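Local coordinates for tumor necrosis factor-inducible gene 6 protein (Homo sapiens, PDB 2PF5) that binds hyaluronan through this Link module and, as the full-length protein, transfers heavy chains from inter-alpha-inhibitor to hyaluronan during matrix remodelling, at residues Ala17-Val22 with Gly28-Tyr33; Lys34-Ala39 with Asp89-Asn94. All blocks are in the same frame, centred on the assembly; numbering follows the deposited sequence.

Interaction 1: Ala17-Val22 with Gly28-Tyr33; sequences AEAKAV and GHLATY
L30 reaches helix 16-25 because its CG lies anti to its own carbonyl carbon (chi1 -72°). The second torsion (chi2 162°) then sets its two methyls against A19 and K20. K20 differs: its CG is anti to the backbone N (chi1 -175°). The extended chain beyond then leads away from the strand, and only the base of this lysine takes part. The two methyls of L30 divide the work. CD1 packs against K20, 3.8 Å from its CB, and also lies close to its CA. CD2 turns to the preceding residue and sits 4.0 Å from CB of A19. It also rests against the backbone of that residue, with A19 O 3.9 Å from L30 CD2. Between the methyls, L30 CG is 3.9 Å from K20 CA. The leucine thus lies on the helix backbone itself, at a place where A19 offers only a methyl. The closest pair of CA atoms is K20 CA and L30 CA, 5.7 Å apart. These contacts are apolar van der Waals packing. The same leucine also touches Y16 and C23, residues one turn before and after A19 and K20. A19 in turn packs on A90, so the helix also meets strand 89-93 of the sheet. K20 is exposed, and its CB is the side-chain atom that meets L30. The contact is the packing of the first helix on the short strand that follows it, part of the hydrophobic core of the alpha/beta Link module fold.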
ATOM      1  N   ALA A  17      -7.117  -5.640  -7.595  1.00 17.09           N
ATOM      2  CA  ALA A  17      -6.499  -6.651  -8.491  1.00 16.56           C
ATOM      3  C   ALA A  17      -5.319  -6.048  -9.257  1.00 16.80           C
ATOM      4  O   ALA A  17      -4.328  -6.741  -9.506  1.00 17.47           O
ATOM      5  CB  ALA A  17      -7.561  -7.235  -9.501  1.00 17.03           C
ATOM      6  N   GLU A  18      -5.434  -4.791  -9.676  1.00 16.32           N
ATOM      7  CA  GLU A  18      -4.368  -4.137 -10.425  1.00 17.51           C
ATOM      8  C   GLU A  18      -3.159  -3.878  -9.531  1.00 17.57           C
ATOM      9  O   GLU A  18      -1.997  -4.059  -9.944  1.00 17.08           O
ATOM     10  CB  GLU A  18      -4.857  -2.821 -11.018  1.00 18.34           C
ATOM     11  CG  GLU A  18      -5.850  -3.079 -12.141  1.00 19.67           C
ATOM     12  CD  GLU A  18      -6.498  -1.827 -12.682  1.00 22.72           C
ATOM     13  OE1 GLU A  18      -6.551  -0.781 -11.984  1.00 20.39           O
ATOM     14  OE2 GLU A  18      -7.011  -1.933 -13.819  1.00 22.56           O
ATOM     15  N   ALA A  19      -3.445  -3.425  -8.323  1.00 18.34           N
ATOM     16  CA  ALA A  19      -2.383  -3.240  -7.316  1.00 18.53           C
ATOM     17  C   ALA A  19      -1.601  -4.553  -7.082  1.00 17.64           C
ATOM     18  O   ALA A  19      -0.356  -4.585  -7.099  1.00 18.17           O
ATOM     19  CB  ALA A  19      -2.995  -2.756  -6.025  1.00 18.54           C
ATOM     20  N   LYS A  20      -2.318  -5.630  -6.811  1.00 17.40           N
ATOM     21  CA  LYS A  20      -1.712  -6.935  -6.664  1.00 17.67           C
ATOM     22  C   LYS A  20      -0.870  -7.341  -7.893  1.00 17.17           C
ATOM     23  O   LYS A  20       0.258  -7.830  -7.755  1.00 15.57           O
ATOM     24  CB  LYS A  20      -2.830  -7.950  -6.350  1.00 19.43           C
ATOM     25  CG  LYS A  20      -2.402  -9.344  -6.054  1.00 22.48           C
ATOM     26  CD  LYS A  20      -3.532 -10.037  -5.297  1.00 25.72           C
ATOM     27  CE  LYS A  20      -3.436 -11.530  -5.437  1.00 32.19           C
ATOM     28  NZ  LYS A  20      -4.558 -12.201  -4.698  1.00 35.19           N
ATOM     29  N   ALA A  21      -1.418  -7.165  -9.108  1.00 15.97           N
ATOM     30  CA  ALA A  21      -0.681  -7.425 -10.340  1.00 15.88           C
ATOM     31  C   ALA A  21       0.600  -6.576 -10.517  1.00 16.38           C
ATOM     32  O   ALA A  21       1.640  -7.084 -10.973  1.00 15.31           O
ATOM     33  CB  ALA A  21      -1.661  -7.270 -11.586  1.00 16.08           C
ATOM     34  N   VAL A  22       0.535  -5.299 -10.133  1.00 16.38           N
ATOM     35  CA  VAL A  22       1.704  -4.414 -10.224  1.00 18.07           C
ATOM     36  C   VAL A  22       2.837  -4.900  -9.280  1.00 17.94           C
ATOM     37  O   VAL A  22       4.001  -5.006  -9.690  1.00 17.09           O
ATOM     38  CB  VAL A  22       1.337  -2.955  -9.877  1.00 19.18           C
ATOM     39  CG1 VAL A  22       2.622  -2.094  -9.713  1.00 20.44           C
ATOM     40  CG2 VAL A  22       0.466  -2.370 -10.993  1.00 20.29           C
ATOM     41  N   GLY A  28       7.377  -9.011  -6.592  1.00 18.97           N
ATOM     42  CA  GLY A  28       6.947  -9.169  -5.213  1.00 19.85           C
ATOM     43  C   GLY A  28       5.479  -9.501  -5.053  1.00 19.76           C
ATOM     44  O   GLY A  28       4.904 -10.250  -5.871  1.00 19.46           O
ATOM     45  N   HIS A  29       4.900  -8.983  -3.970  1.00 19.38           N
ATOM     46  CA  HIS A  29       3.494  -9.182  -3.586  1.00 19.58           C
ATOM     47  C   HIS A  29       3.065  -7.931  -2.877  1.00 20.46           C
ATOM     48  O   HIS A  29       3.921  -7.097  -2.549  1.00 21.00           O
ATOM     49  CB  HIS A  29       3.343 -10.409  -2.654  1.00 19.53           C
ATOM     50  CG  HIS A  29       3.918 -11.662  -3.234  1.00 22.02           C
ATOM     51  ND1 HIS A  29       3.260 -12.414  -4.192  1.00 22.76           N
ATOM     52  CD2 HIS A  29       5.120 -12.259  -3.044  1.00 20.95           C
ATOM     53  CE1 HIS A  29       4.031 -13.425  -4.552  1.00 23.70           C
ATOM     54  NE2 HIS A  29       5.167 -13.348  -3.875  1.00 22.65           N
ATOM     55  N   LEU A  30       1.760  -7.763  -2.627  1.00 19.36           N
ATOM     56  CA  LEU A  30       1.316  -6.662  -1.787  1.00 19.56           C
ATOM     57  C   LEU A  30       1.903  -6.861  -0.395  1.00 19.54           C
ATOM     58  O   LEU A  30       1.969  -8.012   0.134  1.00 19.12           O
ATOM     59  CB  LEU A  30      -0.206  -6.607  -1.680  1.00 20.68           C
ATOM     60  CG  LEU A  30      -0.908  -6.136  -2.976  1.00 19.16           C
ATOM     61  CD1 LEU A  30      -2.396  -6.551  -2.875  1.00 21.33           C
ATOM     62  CD2 LEU A  30      -0.739  -4.628  -3.257  1.00 19.30           C
ATOM     63  N   ALA A  31       2.315  -5.750   0.191  1.00 19.22           N
ATOM     64  CA  ALA A  31       2.860  -5.798   1.572  1.00 19.13           C
ATOM     65  C   ALA A  31       1.722  -6.173   2.530  1.00 19.71           C
ATOM     66  O   ALA A  31       0.540  -5.767   2.338  1.00 21.17           O
ATOM     67  CB  ALA A  31       3.451  -4.448   1.931  1.00 18.34           C
ATOM     68  N   THR A  32       2.035  -6.948   3.556  1.00 19.41           N
ATOM     69  CA  THR A  32       1.103  -7.110   4.654  1.00 19.01           C
ATOM     70  C   THR A  32       1.085  -5.870   5.549  1.00 19.94           C
ATOM     71  O   THR A  32       2.019  -5.036   5.546  1.00 19.02           O
ATOM     72  CB  THR A  32       1.413  -8.337   5.497  1.00 20.40           C
ATOM     73  OG1 THR A  32       2.606  -8.100   6.265  1.00 16.80           O
ATOM     74  CG2 THR A  32       1.602  -9.613   4.631  1.00 20.50           C
ATOM     75  N   TYR A  33       0.028  -5.739   6.337  1.00 18.79           N
ATOM     76  CA  TYR A  33      -0.005  -4.699   7.342  1.00 19.06           C
ATOM     77  C   TYR A  33       1.228  -4.763   8.265  1.00 18.63           C
ATOM     78  O   TYR A  33       1.808  -3.734   8.574  1.00 18.04           O
ATOM     79  CB  TYR A  33      -1.248  -4.821   8.218  1.00 19.67           C
ATOM     80  CG  TYR A  33      -1.349  -3.707   9.245  1.00 19.18           C
ATOM     81  CD1 TYR A  33      -2.044  -2.517   8.950  1.00 21.88           C
ATOM     82  CD2 TYR A  33      -0.753  -3.840  10.511  1.00 20.65           C
ATOM     83  CE1 TYR A  33      -2.134  -1.503   9.874  1.00 19.90           C
ATOM     84  CE2 TYR A  33      -0.816  -2.824  11.453  1.00 20.68           C
ATOM     85  CZ  TYR A  33      -1.499  -1.650  11.122  1.00 20.17           C
ATOM     86  OH  TYR A  33      -1.622  -0.670  12.077  1.00 20.90           O
TER

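Interaction 2: Lys34-Ala39 with Asp89-Asn94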
ATOM      1  N   LYS A  34       1.602  -5.949   8.721  1.00 18.03           N
ATOM      2  CA  LYS A  34       2.750  -6.031   9.655  1.00 18.39           C
ATOM      3  C   LYS A  34       4.057  -5.605   8.980  1.00 17.69           C
ATOM      4  O   LYS A  34       4.920  -5.018   9.640  1.00 15.50           O
ATOM      5  CB  LYS A  34       2.868  -7.419  10.231  1.00 19.16           C
ATOM      6  CG  LYS A  34       1.806  -7.691  11.301  1.00 20.82           C
ATOM      7  CD  LYS A  34       1.794  -9.161  11.593  1.00 26.02           C
ATOM      8  CE  LYS A  34       0.971  -9.477  12.822  1.00 30.60           C
ATOM      9  NZ  LYS A  34       0.633 -10.925  12.772  1.00 32.69           N
ATOM     10  N   GLN A  35       4.178  -5.890   7.675  1.00 16.83           N
ATOM     11  CA  GLN A  35       5.332  -5.469   6.881  1.00 17.29           C
ATOM     12  C   GLN A  35       5.375  -3.964   6.723  1.00 17.53           C
ATOM     13  O   GLN A  35       6.427  -3.343   6.917  1.00 16.96           O
ATOM     14  CB  GLN A  35       5.397  -6.180   5.524  1.00 17.11           C
ATOM     15  CG  GLN A  35       5.879  -7.650   5.662  1.00 16.54           C
ATOM     16  CD  GLN A  35       5.497  -8.526   4.456  1.00 18.02           C
ATOM     17  OE1 GLN A  35       4.820  -8.074   3.506  1.00 16.32           O
ATOM     18  NE2 GLN A  35       5.888  -9.787   4.517  1.00 17.28           N
ATOM     19  N   LEU A  36       4.242  -3.380   6.357  1.00 17.45           N
ATOM     20  CA  LEU A  36       4.127  -1.940   6.250  1.00 17.82           C
ATOM     21  C   LEU A  36       4.448  -1.277   7.600  1.00 17.27           C
ATOM     22  O   LEU A  36       5.150  -0.246   7.628  1.00 16.00           O
ATOM     23  CB  LEU A  36       2.706  -1.530   5.732  1.00 18.07           C
ATOM     24  CG  LEU A  36       2.491  -0.033   5.449  1.00 18.84           C
ATOM     25  CD1 LEU A  36       3.460   0.507   4.355  1.00 18.97           C
ATOM     26  CD2 LEU A  36       0.993   0.251   5.068  1.00 18.39           C
ATOM     27  N   GLU A  37       3.945  -1.856   8.694  1.00 16.81           N
ATOM     28  CA  GLU A  37       4.213  -1.307  10.029  1.00 17.22           C
ATOM     29  C   GLU A  37       5.706  -1.344  10.418  1.00 16.50           C
ATOM     30  O   GLU A  37       6.251  -0.361  10.991  1.00 15.44           O
ATOM     31  CB  GLU A  37       3.323  -1.940  11.111  1.00 17.36           C
ATOM     32  CG  GLU A  37       3.761  -1.532  12.562  1.00 19.06           C
ATOM     33  CD  GLU A  37       3.597  -0.019  12.846  1.00 19.96           C
ATOM     34  OE1 GLU A  37       2.958   0.686  12.037  1.00 18.76           O
ATOM     35  OE2 GLU A  37       4.105   0.463  13.887  1.00 22.46           O
ATOM     36  N   ALA A  38       6.344  -2.487  10.167  1.00 15.87           N
ATOM     37  CA  ALA A  38       7.795  -2.626  10.384  1.00 15.35           C
ATOM     38  C   ALA A  38       8.555  -1.602   9.529  1.00 15.51           C
ATOM     39  O   ALA A  38       9.472  -0.916  10.016  1.00 13.67           O
ATOM     40  CB  ALA A  38       8.244  -4.085  10.060  1.00 14.54           C
ATOM     41  N   ALA A  39       8.169  -1.456   8.262  1.00 14.82           N
ATOM     42  CA  ALA A  39       8.818  -0.430   7.419  1.00 15.25           C
ATOM     43  C   ALA A  39       8.689   0.984   8.025  1.00 14.46           C
ATOM     44  O   ALA A  39       9.666   1.776   8.062  1.00 13.56           O
ATOM     45  CB  ALA A  39       8.241  -0.464   5.966  1.00 15.03           C
ATOM     46  N   ASP A  89      -3.450   3.671  -4.414  1.00 20.04           N
ATOM     47  CA  ASP A  89      -2.122   3.284  -4.847  1.00 19.95           C
ATOM     48  C   ASP A  89      -1.862   1.841  -4.389  1.00 19.91           C
ATOM     49  O   ASP A  89      -2.806   1.089  -4.090  1.00 20.17           O
ATOM     50  CB  ASP A  89      -1.093   4.305  -4.316  1.00 20.25           C
ATOM     51  CG  ASP A  89      -1.190   5.654  -5.015  1.00 19.78           C
ATOM     52  OD1 ASP A  89      -1.755   5.760  -6.143  1.00 18.43           O
ATOM     53  OD2 ASP A  89      -0.676   6.633  -4.434  1.00 20.32           O
ATOM     54  N   ALA A  90      -0.588   1.449  -4.301  1.00 18.82           N
ATOM     55  CA  ALA A  90      -0.222   0.102  -3.882  1.00 18.23           C
ATOM     56  C   ALA A  90       0.987   0.174  -2.944  1.00 18.01           C
ATOM     57  O   ALA A  90       1.880   0.985  -3.151  1.00 18.47           O
ATOM     58  CB  ALA A  90       0.120  -0.760  -5.097  1.00 17.73           C
ATOM     59  N   TYR A  91       0.987  -0.682  -1.928  1.00 18.05           N
ATOM     60  CA  TYR A  91       2.166  -0.930  -1.083  1.00 18.49           C
ATOM     61  C   TYR A  91       2.657  -2.332  -1.371  1.00 18.73           C
ATOM     62  O   TYR A  91       1.937  -3.312  -1.139  1.00 19.44           O
ATOM     63  CB  TYR A  91       1.866  -0.708   0.423  1.00 18.01           C
ATOM     64  CG  TYR A  91       1.800   0.754   0.687  1.00 19.36           C
ATOM     65  CD1 TYR A  91       0.563   1.396   0.768  1.00 18.36           C
ATOM     66  CD2 TYR A  91       2.980   1.536   0.755  1.00 18.56           C
ATOM     67  CE1 TYR A  91       0.484   2.782   0.965  1.00 20.32           C
ATOM     68  CE2 TYR A  91       2.915   2.920   0.934  1.00 18.94           C
ATOM     69  CZ  TYR A  91       1.647   3.532   1.042  1.00 19.58           C
ATOM     70  OH  TYR A  91       1.538   4.893   1.210  1.00 16.33           O
ATOM     71  N   CYS A  92       3.864  -2.411  -1.938  1.00 19.30           N
ATOM     72  CA  CYS A  92       4.474  -3.664  -2.331  1.00 19.52           C
ATOM     73  C   CYS A  92       5.557  -4.116  -1.334  1.00 19.93           C
ATOM     74  O   CYS A  92       6.257  -3.299  -0.726  1.00 20.40           O
ATOM     75  CB  CYS A  92       5.162  -3.522  -3.680  1.00 19.61           C
ATOM     76  SG  CYS A  92       4.119  -3.061  -5.079  1.00 23.18           S
ATOM     77  N   TYR A  93       5.719  -5.429  -1.253  1.00 20.31           N
ATOM     78  CA  TYR A  93       6.834  -6.054  -0.532  1.00 19.86           C
ATOM     79  C   TYR A  93       7.685  -6.895  -1.496  1.00 20.49           C
ATOM     80  O   TYR A  93       7.183  -7.827  -2.145  1.00 18.15           O
ATOM     81  CB  TYR A  93       6.320  -6.907   0.621  1.00 19.64           C
ATOM     82  CG  TYR A  93       7.473  -7.574   1.364  1.00 18.75           C
ATOM     83  CD1 TYR A  93       8.453  -6.793   1.996  1.00 20.85           C
ATOM     84  CD2 TYR A  93       7.590  -8.949   1.429  1.00 20.03           C
ATOM     85  CE1 TYR A  93       9.541  -7.385   2.662  1.00 18.98           C
ATOM     86  CE2 TYR A  93       8.692  -9.574   2.124  1.00 20.79           C
ATOM     87  CZ  TYR A  93       9.633  -8.753   2.744  1.00 19.57           C
ATOM     88  OH  TYR A  93      10.715  -9.296   3.404  1.00 22.47           O
ATOM     89  N   ASN A  94       8.965  -6.540  -1.614  1.00 20.70           N
ATOM     90  CA  ASN A  94       9.915  -7.317  -2.418  1.00 22.73           C
ATOM     91  C   ASN A  94      11.234  -7.359  -1.638  1.00 24.64           C
ATOM     92  O   ASN A  94      12.009  -6.420  -1.752  1.00 26.21           O
ATOM     93  CB  ASN A  94      10.143  -6.634  -3.766  1.00 22.08           C
ATOM     94  CG  ASN A  94      10.817  -7.525  -4.779  1.00 25.20           C
ATOM     95  OD1 ASN A  94      11.732  -8.294  -4.462  1.00 26.80           O
ATOM     96  ND2 ASN A  94      10.407  -7.391  -6.024  1.00 28.18           N
TER
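Q35 lays its side-chain amide over one face of the Y93 ring, and L36 sets CD1 obliquely against the Y91 ring. In the first pair the amide carbon Q35 CD stands 3.7 Å above the ring plane of Y93, displaced toward the rim. The amide and ring planes are 32° apart, so the two groups are tilted and not stacked flat. Q35 OE1 comes to 3.4 Å from Y93 CG, near the base of the ring. Q35 NE2 lies farther out over the same face, 3.6 Å from Y93 CD2. In the second pair L36 CD1 is 3.8 Å from Y91 CD2. This is an off-centre CH-pi contact, with L36 CD1 4.2 Å from the centroid of the Y91 ring and 29° off its normal. L36 has CG anti to its backbone N (chi1 -175°), and its second torsion then turns CD1 to the tyrosine.

The next shell fixes these groups. T32 is the N-cap of helix 33-41 and forms a capping box with Q35: T32 OG1 caps Q35 N, and Q35 OE1 accepts a hydrogen bond from T32 N, which helps hold the amide over Y93. The phenol OH of Y91 is bonded to A48 O, while L36 is further enclosed by V2, F44 and I75. Along the strand, Y91 and Y93 point toward helix 33-41, and C92, between them, points away and is disulfide-bonded to C23 of helix 16-25. Such two-sided packing of a central strand between two helices belongs to the Link module, a domain related to the C-type lectins.

The two interactions have centres about 9 Å apart and follow in series along the chain. Interaction 1 joins helix 16-25 to strand 29-30, and helix 33-41 of interaction 2 begins just after that strand. Strands 29-30 and 89-93 are antiparallel neighbours in one sheet. The contacts meet there directly: H29 O is 2.8 Å from Y93 N, and A31 N is 2.8 Å from Y91 O, both probable hydrogen bonds. L30 CD2 also packs on Y91 O. The C23-C92 disulfide gives a covalent tie between the first helix and the last strand. Together they bring early and late parts of the chain into one compact hyaluronan-binding domain.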